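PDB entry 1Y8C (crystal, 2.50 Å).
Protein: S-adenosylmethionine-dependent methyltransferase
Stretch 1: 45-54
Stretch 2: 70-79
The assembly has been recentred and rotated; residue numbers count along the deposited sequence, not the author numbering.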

ATOM      1  N   ALA A  45      -3.193   0.948   5.955  1.00 56.31           N
ATOM      2  CA  ALA A  45      -1.787   1.234   5.697  1.00 56.73           C
ATOM      3  C   ALA A  45      -1.726   2.567   4.966  1.00 56.69           C
ATOM      4  O   ALA A  45      -1.050   2.703   3.944  1.00 55.95           O
ATOM      5  N   CYS A  46      -2.447   3.548   5.494  1.00 55.45           N
ATOM      6  CA  CYS A  46      -2.486   4.865   4.891  1.00 54.48           C
ATOM      7  C   CYS A  46      -1.153   5.616   4.933  1.00 53.06           C
ATOM      8  O   CYS A  46      -0.998   6.629   4.255  1.00 52.60           O
ATOM      9  N   GLY A  47      -0.200   5.137   5.724  1.00 50.94           N
ATOM     10  CA  GLY A  47       1.078   5.820   5.813  1.00 53.18           C
ATOM     11  C   GLY A  47       0.901   7.269   6.212  1.00 55.23           C
ATOM     12  O   GLY A  47       0.203   7.559   7.182  1.00 57.36           O
ATOM     13  N   THR A  48       1.522   8.190   5.479  1.00 58.06           N
ATOM     14  CA  THR A  48       1.364   9.615   5.786  1.00 59.06           C
ATOM     15  C   THR A  48       0.205  10.232   5.007  1.00 59.10           C
ATOM     16  O   THR A  48       0.143  11.443   4.853  1.00 60.04           O
ATOM     17  N   GLY A  49      -0.687   9.389   4.499  1.00 58.58           N
ATOM     18  CA  GLY A  49      -1.855   9.868   3.790  1.00 60.07           C
ATOM     19  C   GLY A  49      -1.696  10.429   2.395  1.00 61.71           C
ATOM     20  O   GLY A  49      -2.512  11.248   1.969  1.00 62.08           O
ATOM     21  N   ASN A  50      -0.676   9.988   1.666  1.00 63.01           N
ATOM     22  CA  ASN A  50      -0.457  10.491   0.315  1.00 63.51           C
ATOM     23  C   ASN A  50      -1.490  10.009  -0.680  1.00 63.07           C
ATOM     24  O   ASN A  50      -1.686  10.607  -1.730  1.00 64.53           O
ATOM     25  N   LEU A  51      -2.169   8.932  -0.338  1.00 63.64           N
ATOM     26  CA  LEU A  51      -3.175   8.384  -1.222  1.00 62.54           C
ATOM     27  C   LEU A  51      -4.548   8.728  -0.646  1.00 61.97           C
ATOM     28  O   LEU A  51      -5.514   8.939  -1.376  1.00 61.95           O
ATOM     29  N   THR A  52      -4.614   8.810   0.676  1.00 61.44           N
ATOM     30  CA  THR A  52      -5.858   9.115   1.369  1.00 61.22           C
ATOM     31  C   THR A  52      -6.373  10.513   1.036  1.00 61.73           C
ATOM     32  O   THR A  52      -7.576  10.706   0.830  1.00 61.24           O
ATOM     33  N   GLU A  53      -5.466  11.486   0.991  1.00 61.59           N
ATOM     34  CA  GLU A  53      -5.849  12.865   0.698  1.00 62.10           C
ATOM     35  C   GLU A  53      -6.460  13.014  -0.696  1.00 62.16           C
ATOM     36  O   GLU A  53      -7.144  13.989  -0.968  1.00 63.17           O
ATOM     37  N   ASN A  54      -6.222  12.053  -1.578  1.00 61.16           N
ATOM     38  CA  ASN A  54      -6.786  12.126  -2.916  1.00 61.40           C
ATOM     39  C   ASN A  54      -8.189  11.527  -2.993  1.00 62.19           C
ATOM     40  O   ASN A  54      -9.050  12.051  -3.694  1.00 62.98           O
ATOM     41  N   GLU A  70       3.849   7.204  14.324  1.00 65.74           N
ATOM     42  CA  GLU A  70       4.574   8.339  13.778  1.00 68.21           C
ATOM     43  C   GLU A  70       3.934   8.836  12.488  1.00 68.13           C
ATOM     44  O   GLU A  70       3.714  10.033  12.305  1.00 67.34           O
HETATM   45  N   MSE A  71       3.623   7.904  11.603  1.00 67.23           N
HETATM   46  CA  MSE A  71       3.016   8.249  10.336  1.00 67.90           C
HETATM   47  C   MSE A  71       1.589   8.759  10.476  1.00 66.61           C
HETATM   48  O   MSE A  71       1.194   9.695   9.783  1.00 66.86           O
ATOM     49  N   LEU A  72       0.807   8.143  11.358  1.00 65.17           N
ATOM     50  CA  LEU A  72      -0.571   8.568  11.542  1.00 63.85           C
ATOM     51  C   LEU A  72      -0.616  10.033  11.886  1.00 63.52           C
ATOM     52  O   LEU A  72      -1.427  10.790  11.353  1.00 61.94           O
ATOM     53  N   SER A  73       0.275  10.425  12.787  1.00 64.22           N
ATOM     54  CA  SER A  73       0.369  11.810  13.222  1.00 65.87           C
ATOM     55  C   SER A  73       0.630  12.723  12.011  1.00 66.33           C
ATOM     56  O   SER A  73      -0.010  13.769  11.867  1.00 66.19           O
ATOM     57  N   GLU A  74       1.555  12.323  11.139  1.00 65.59           N
ATOM     58  CA  GLU A  74       1.842  13.113   9.952  1.00 66.22           C
ATOM     59  C   GLU A  74       0.586  13.271   9.121  1.00 64.41           C
ATOM     60  O   GLU A  74       0.177  14.384   8.798  1.00 65.17           O
ATOM     61  N   ALA A  75      -0.025  12.150   8.771  1.00 63.82           N
ATOM     62  CA  ALA A  75      -1.237  12.177   7.970  1.00 62.92           C
ATOM     63  C   ALA A  75      -2.278  13.083   8.620  1.00 63.09           C
ATOM     64  O   ALA A  75      -2.940  13.856   7.936  1.00 62.15           O
ATOM     65  N   GLU A  76      -2.414  12.994   9.940  1.00 64.51           N
ATOM     66  CA  GLU A  76      -3.377  13.823  10.653  1.00 65.11           C
ATOM     67  C   GLU A  76      -3.109  15.308  10.430  1.00 67.39           C
ATOM     68  O   GLU A  76      -4.037  16.085  10.194  1.00 68.86           O
ATOM     69  N   ASN A  77      -1.847  15.711  10.504  1.00 67.41           N
ATOM     70  CA  ASN A  77      -1.522  17.111  10.288  1.00 69.78           C
ATOM     71  C   ASN A  77      -1.868  17.513   8.863  1.00 70.49           C
ATOM     72  O   ASN A  77      -2.384  18.609   8.617  1.00 71.21           O
ATOM     73  N   LYS A  78      -1.587  16.615   7.929  1.00 68.92           N
ATOM     74  CA  LYS A  78      -1.883  16.850   6.530  1.00 66.82           C
ATOM     75  C   LYS A  78      -3.390  16.979   6.354  1.00 67.80           C
ATOM     76  O   LYS A  78      -3.881  17.977   5.839  1.00 68.79           O
ATOM     77  N   PHE A  79      -4.132  15.971   6.790  1.00 67.81           N
ATOM     78  CA  PHE A  79      -5.580  16.019   6.664  1.00 69.97           C
ATOM     79  C   PHE A  79      -6.137  17.321   7.231  1.00 70.82           C
ATOM     80  O   PHE A  79      -6.974  17.968   6.612  1.00 71.39           O
TER

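The most unusual feature of this contact is a glycine-rich turn laid so closely against a helix that T48 and A75 bring their CA atoms to 4.3 Å. It illustrates a general principle: a loop can approach a helix this closely where small residues meet and longer side chains close around them. A type II' turn runs from C46 to G49, held by the bond from G49 N to C46 O (2.8 Å). Both glycines have positive phi, which by itself favours glycine, and at G49 there is a steric reason as well, since an ideally placed CB would lie 2.8 Å from F79 CZ, a clash, and 3.3 Å from A75 CB.

A75 points toward the turn, and its CB sits 3.5 Å from T48 C. With a mere methyl as the side chain here the backbones lie close, and A75 CA makes a CA-H...O contact of 3.5 Å with T48 O.

That same carbonyl is the acceptor for K78, whose NZ donates to T48 O at 3.0 Å. The lysine points toward the loop, with chi1 to chi4 in t, t, m and t. N50 points away at its CB, yet its m rotamer brings OD1 to 2.7 Å from K78 NZ. E53, in the p rotamer, lays OE2 3.5 Å from K78 CD; its OE1 remains 4.4 Å from K78 NZ, beyond a salt bridge.

Apolar contacts extend the packing along the helix. T48 (p) places CG2 3.5 Å from CE of the selenomethionine M71, and 3.9 Å from E74 CB. C46, also p, meets L72 through SG and CD2 at 3.9 Å. Farther along, F79 (m) brings its ring obliquely to the first stretch, with CZ 3.5 Å from T52 CB, in its short helical part, and 3.9 Å from G49 CA in the loop.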

ATOM      1  CB  ALA A  45      -1.178   0.136   4.832  1.00 56.16           C
ATOM      2  CB  CYS A  46      -3.557   5.704   5.581  1.00 54.74           C
ATOM      3  SG  CYS A  46      -3.179   6.049   7.293  1.00 56.02           S
ATOM      4  CB  THR A  48       2.629  10.420   5.458  1.00 59.31           C
ATOM      5  OG1 THR A  48       2.929  10.276   4.063  1.00 60.51           O
ATOM      6  CG2 THR A  48       3.791   9.936   6.303  1.00 59.15           C
ATOM      7  CB  ASN A  50       0.948  10.121  -0.163  1.00 64.43           C
ATOM      8  CG  ASN A  50       2.005  10.985   0.474  1.00 66.02           C
ATOM      9  OD1 ASN A  50       1.775  12.170   0.706  1.00 65.67           O
ATOM     10  ND2 ASN A  50       3.171  10.412   0.749  1.00 67.83           N
ATOM     11  CB  LEU A  51      -2.968   6.878  -1.299  1.00 63.41           C
ATOM     12  CG  LEU A  51      -3.327   6.110  -2.560  1.00 65.66           C
ATOM     13  CD1 LEU A  51      -2.394   4.922  -2.677  1.00 66.31           C
ATOM     14  CD2 LEU A  51      -4.764   5.664  -2.520  1.00 64.92           C
ATOM     15  CB  THR A  52      -5.672   9.015   2.892  1.00 61.37           C
ATOM     16  OG1 THR A  52      -4.774   7.939   3.190  1.00 63.16           O
ATOM     17  CG2 THR A  52      -7.004   8.752   3.570  1.00 59.93           C
ATOM     18  CB  GLU A  53      -4.646  13.800   0.830  1.00 63.27           C
ATOM     19  CG  GLU A  53      -3.560  13.530  -0.184  1.00 66.33           C
ATOM     20  CD  GLU A  53      -2.401  14.500  -0.097  1.00 68.78           C
ATOM     21  OE1 GLU A  53      -1.334  14.182  -0.670  1.00 72.72           O
ATOM     22  OE2 GLU A  53      -2.545  15.576   0.525  1.00 68.32           O
ATOM     23  CB  ASN A  54      -5.876  11.402  -3.914  1.00 60.63           C
ATOM     24  CG  ASN A  54      -4.627  12.192  -4.240  1.00 61.32           C
ATOM     25  OD1 ASN A  54      -4.201  13.042  -3.460  1.00 63.78           O
ATOM     26  ND2 ASN A  54      -4.025  11.909  -5.392  1.00 59.45           N
ATOM     27  CB  GLU A  70       6.029   7.944  13.531  1.00 71.24           C
ATOM     28  CG  GLU A  70       7.034   9.001  13.946  1.00 76.10           C
ATOM     29  CD  GLU A  70       8.464   8.486  13.901  1.00 80.15           C
ATOM     30  OE1 GLU A  70       8.922   8.119  12.794  1.00 83.01           O
ATOM     31  OE2 GLU A  70       9.126   8.447  14.967  1.00 80.26           O
HETATM   32  CB  MSE A  71       3.030   7.042   9.421  1.00 71.44           C
HETATM   33  CG  MSE A  71       4.366   6.369   9.370  1.00 75.16           C
HETATM   34 SE   MSE A  71       4.853   6.019   7.567  1.00 82.37          SE
HETATM   35  CE  MSE A  71       6.059   7.533   7.391  1.00 78.47           C
ATOM     36  CB  LEU A  72      -1.241   7.769  12.653  1.00 63.73           C
ATOM     37  CG  LEU A  72      -1.964   6.505  12.203  1.00 63.88           C
ATOM     38  CD1 LEU A  72      -2.715   5.944  13.397  1.00 63.82           C
ATOM     39  CD2 LEU A  72      -2.938   6.816  11.064  1.00 62.23           C
ATOM     40  CB  SER A  73       1.487  11.942  14.256  1.00 63.84           C
ATOM     41  OG  SER A  73       1.578  13.268  14.724  1.00 64.29           O
ATOM     42  CB  GLU A  74       2.926  12.456   9.096  1.00 68.82           C
ATOM     43  CG  GLU A  74       4.333  12.699   9.592  1.00 75.24           C
ATOM     44  CD  GLU A  74       4.700  14.175   9.589  1.00 78.19           C
ATOM     45  OE1 GLU A  74       4.175  14.929  10.439  1.00 78.47           O
ATOM     46  OE2 GLU A  74       5.502  14.583   8.722  1.00 80.95           O
ATOM     47  CB  ALA A  75      -1.786  10.765   7.812  1.00 61.99           C
ATOM     48  CB  GLU A  76      -3.344  13.522  12.147  1.00 63.66           C
ATOM     49  CG  GLU A  76      -4.339  14.335  12.950  1.00 63.24           C
ATOM     50  CD  GLU A  76      -4.467  13.842  14.375  1.00 65.16           C
ATOM     51  OE1 GLU A  76      -3.487  13.981  15.152  1.00 62.45           O
ATOM     52  OE2 GLU A  76      -5.555  13.307  14.715  1.00 64.25           O
ATOM     53  CB  ASN A  77      -0.049  17.351  10.564  1.00 71.12           C
ATOM     54  CG  ASN A  77       0.325  16.989  11.979  1.00 73.86           C
ATOM     55  OD1 ASN A  77      -0.371  17.363  12.932  1.00 74.82           O
ATOM     56  ND2 ASN A  77       1.422  16.253  12.133  1.00 74.72           N
ATOM     57  CB  LYS A  78      -1.344  15.690   5.700  1.00 65.94           C
ATOM     58  CG  LYS A  78      -1.712  15.733   4.229  1.00 66.19           C
ATOM     59  CD  LYS A  78      -1.037  14.594   3.476  1.00 63.48           C
ATOM     60  CE  LYS A  78       0.468  14.646   3.644  1.00 61.84           C
ATOM     61  NZ  LYS A  78       1.083  13.512   2.923  1.00 63.88           N
ATOM     62  CB  PHE A  79      -6.202  14.822   7.375  1.00 66.81           C
ATOM     63  CG  PHE A  79      -5.780  13.500   6.804  1.00 67.75           C
ATOM     64  CD1 PHE A  79      -5.793  12.355   7.594  1.00 66.64           C
ATOM     65  CD2 PHE A  79      -5.391  13.393   5.468  1.00 66.28           C
ATOM     66  CE1 PHE A  79      -5.432  11.123   7.068  1.00 64.59           C
ATOM     67  CE2 PHE A  79      -5.028  12.166   4.933  1.00 65.13           C
ATOM     68  CZ  PHE A  79      -5.049  11.028   5.732  1.00 66.02           C
TER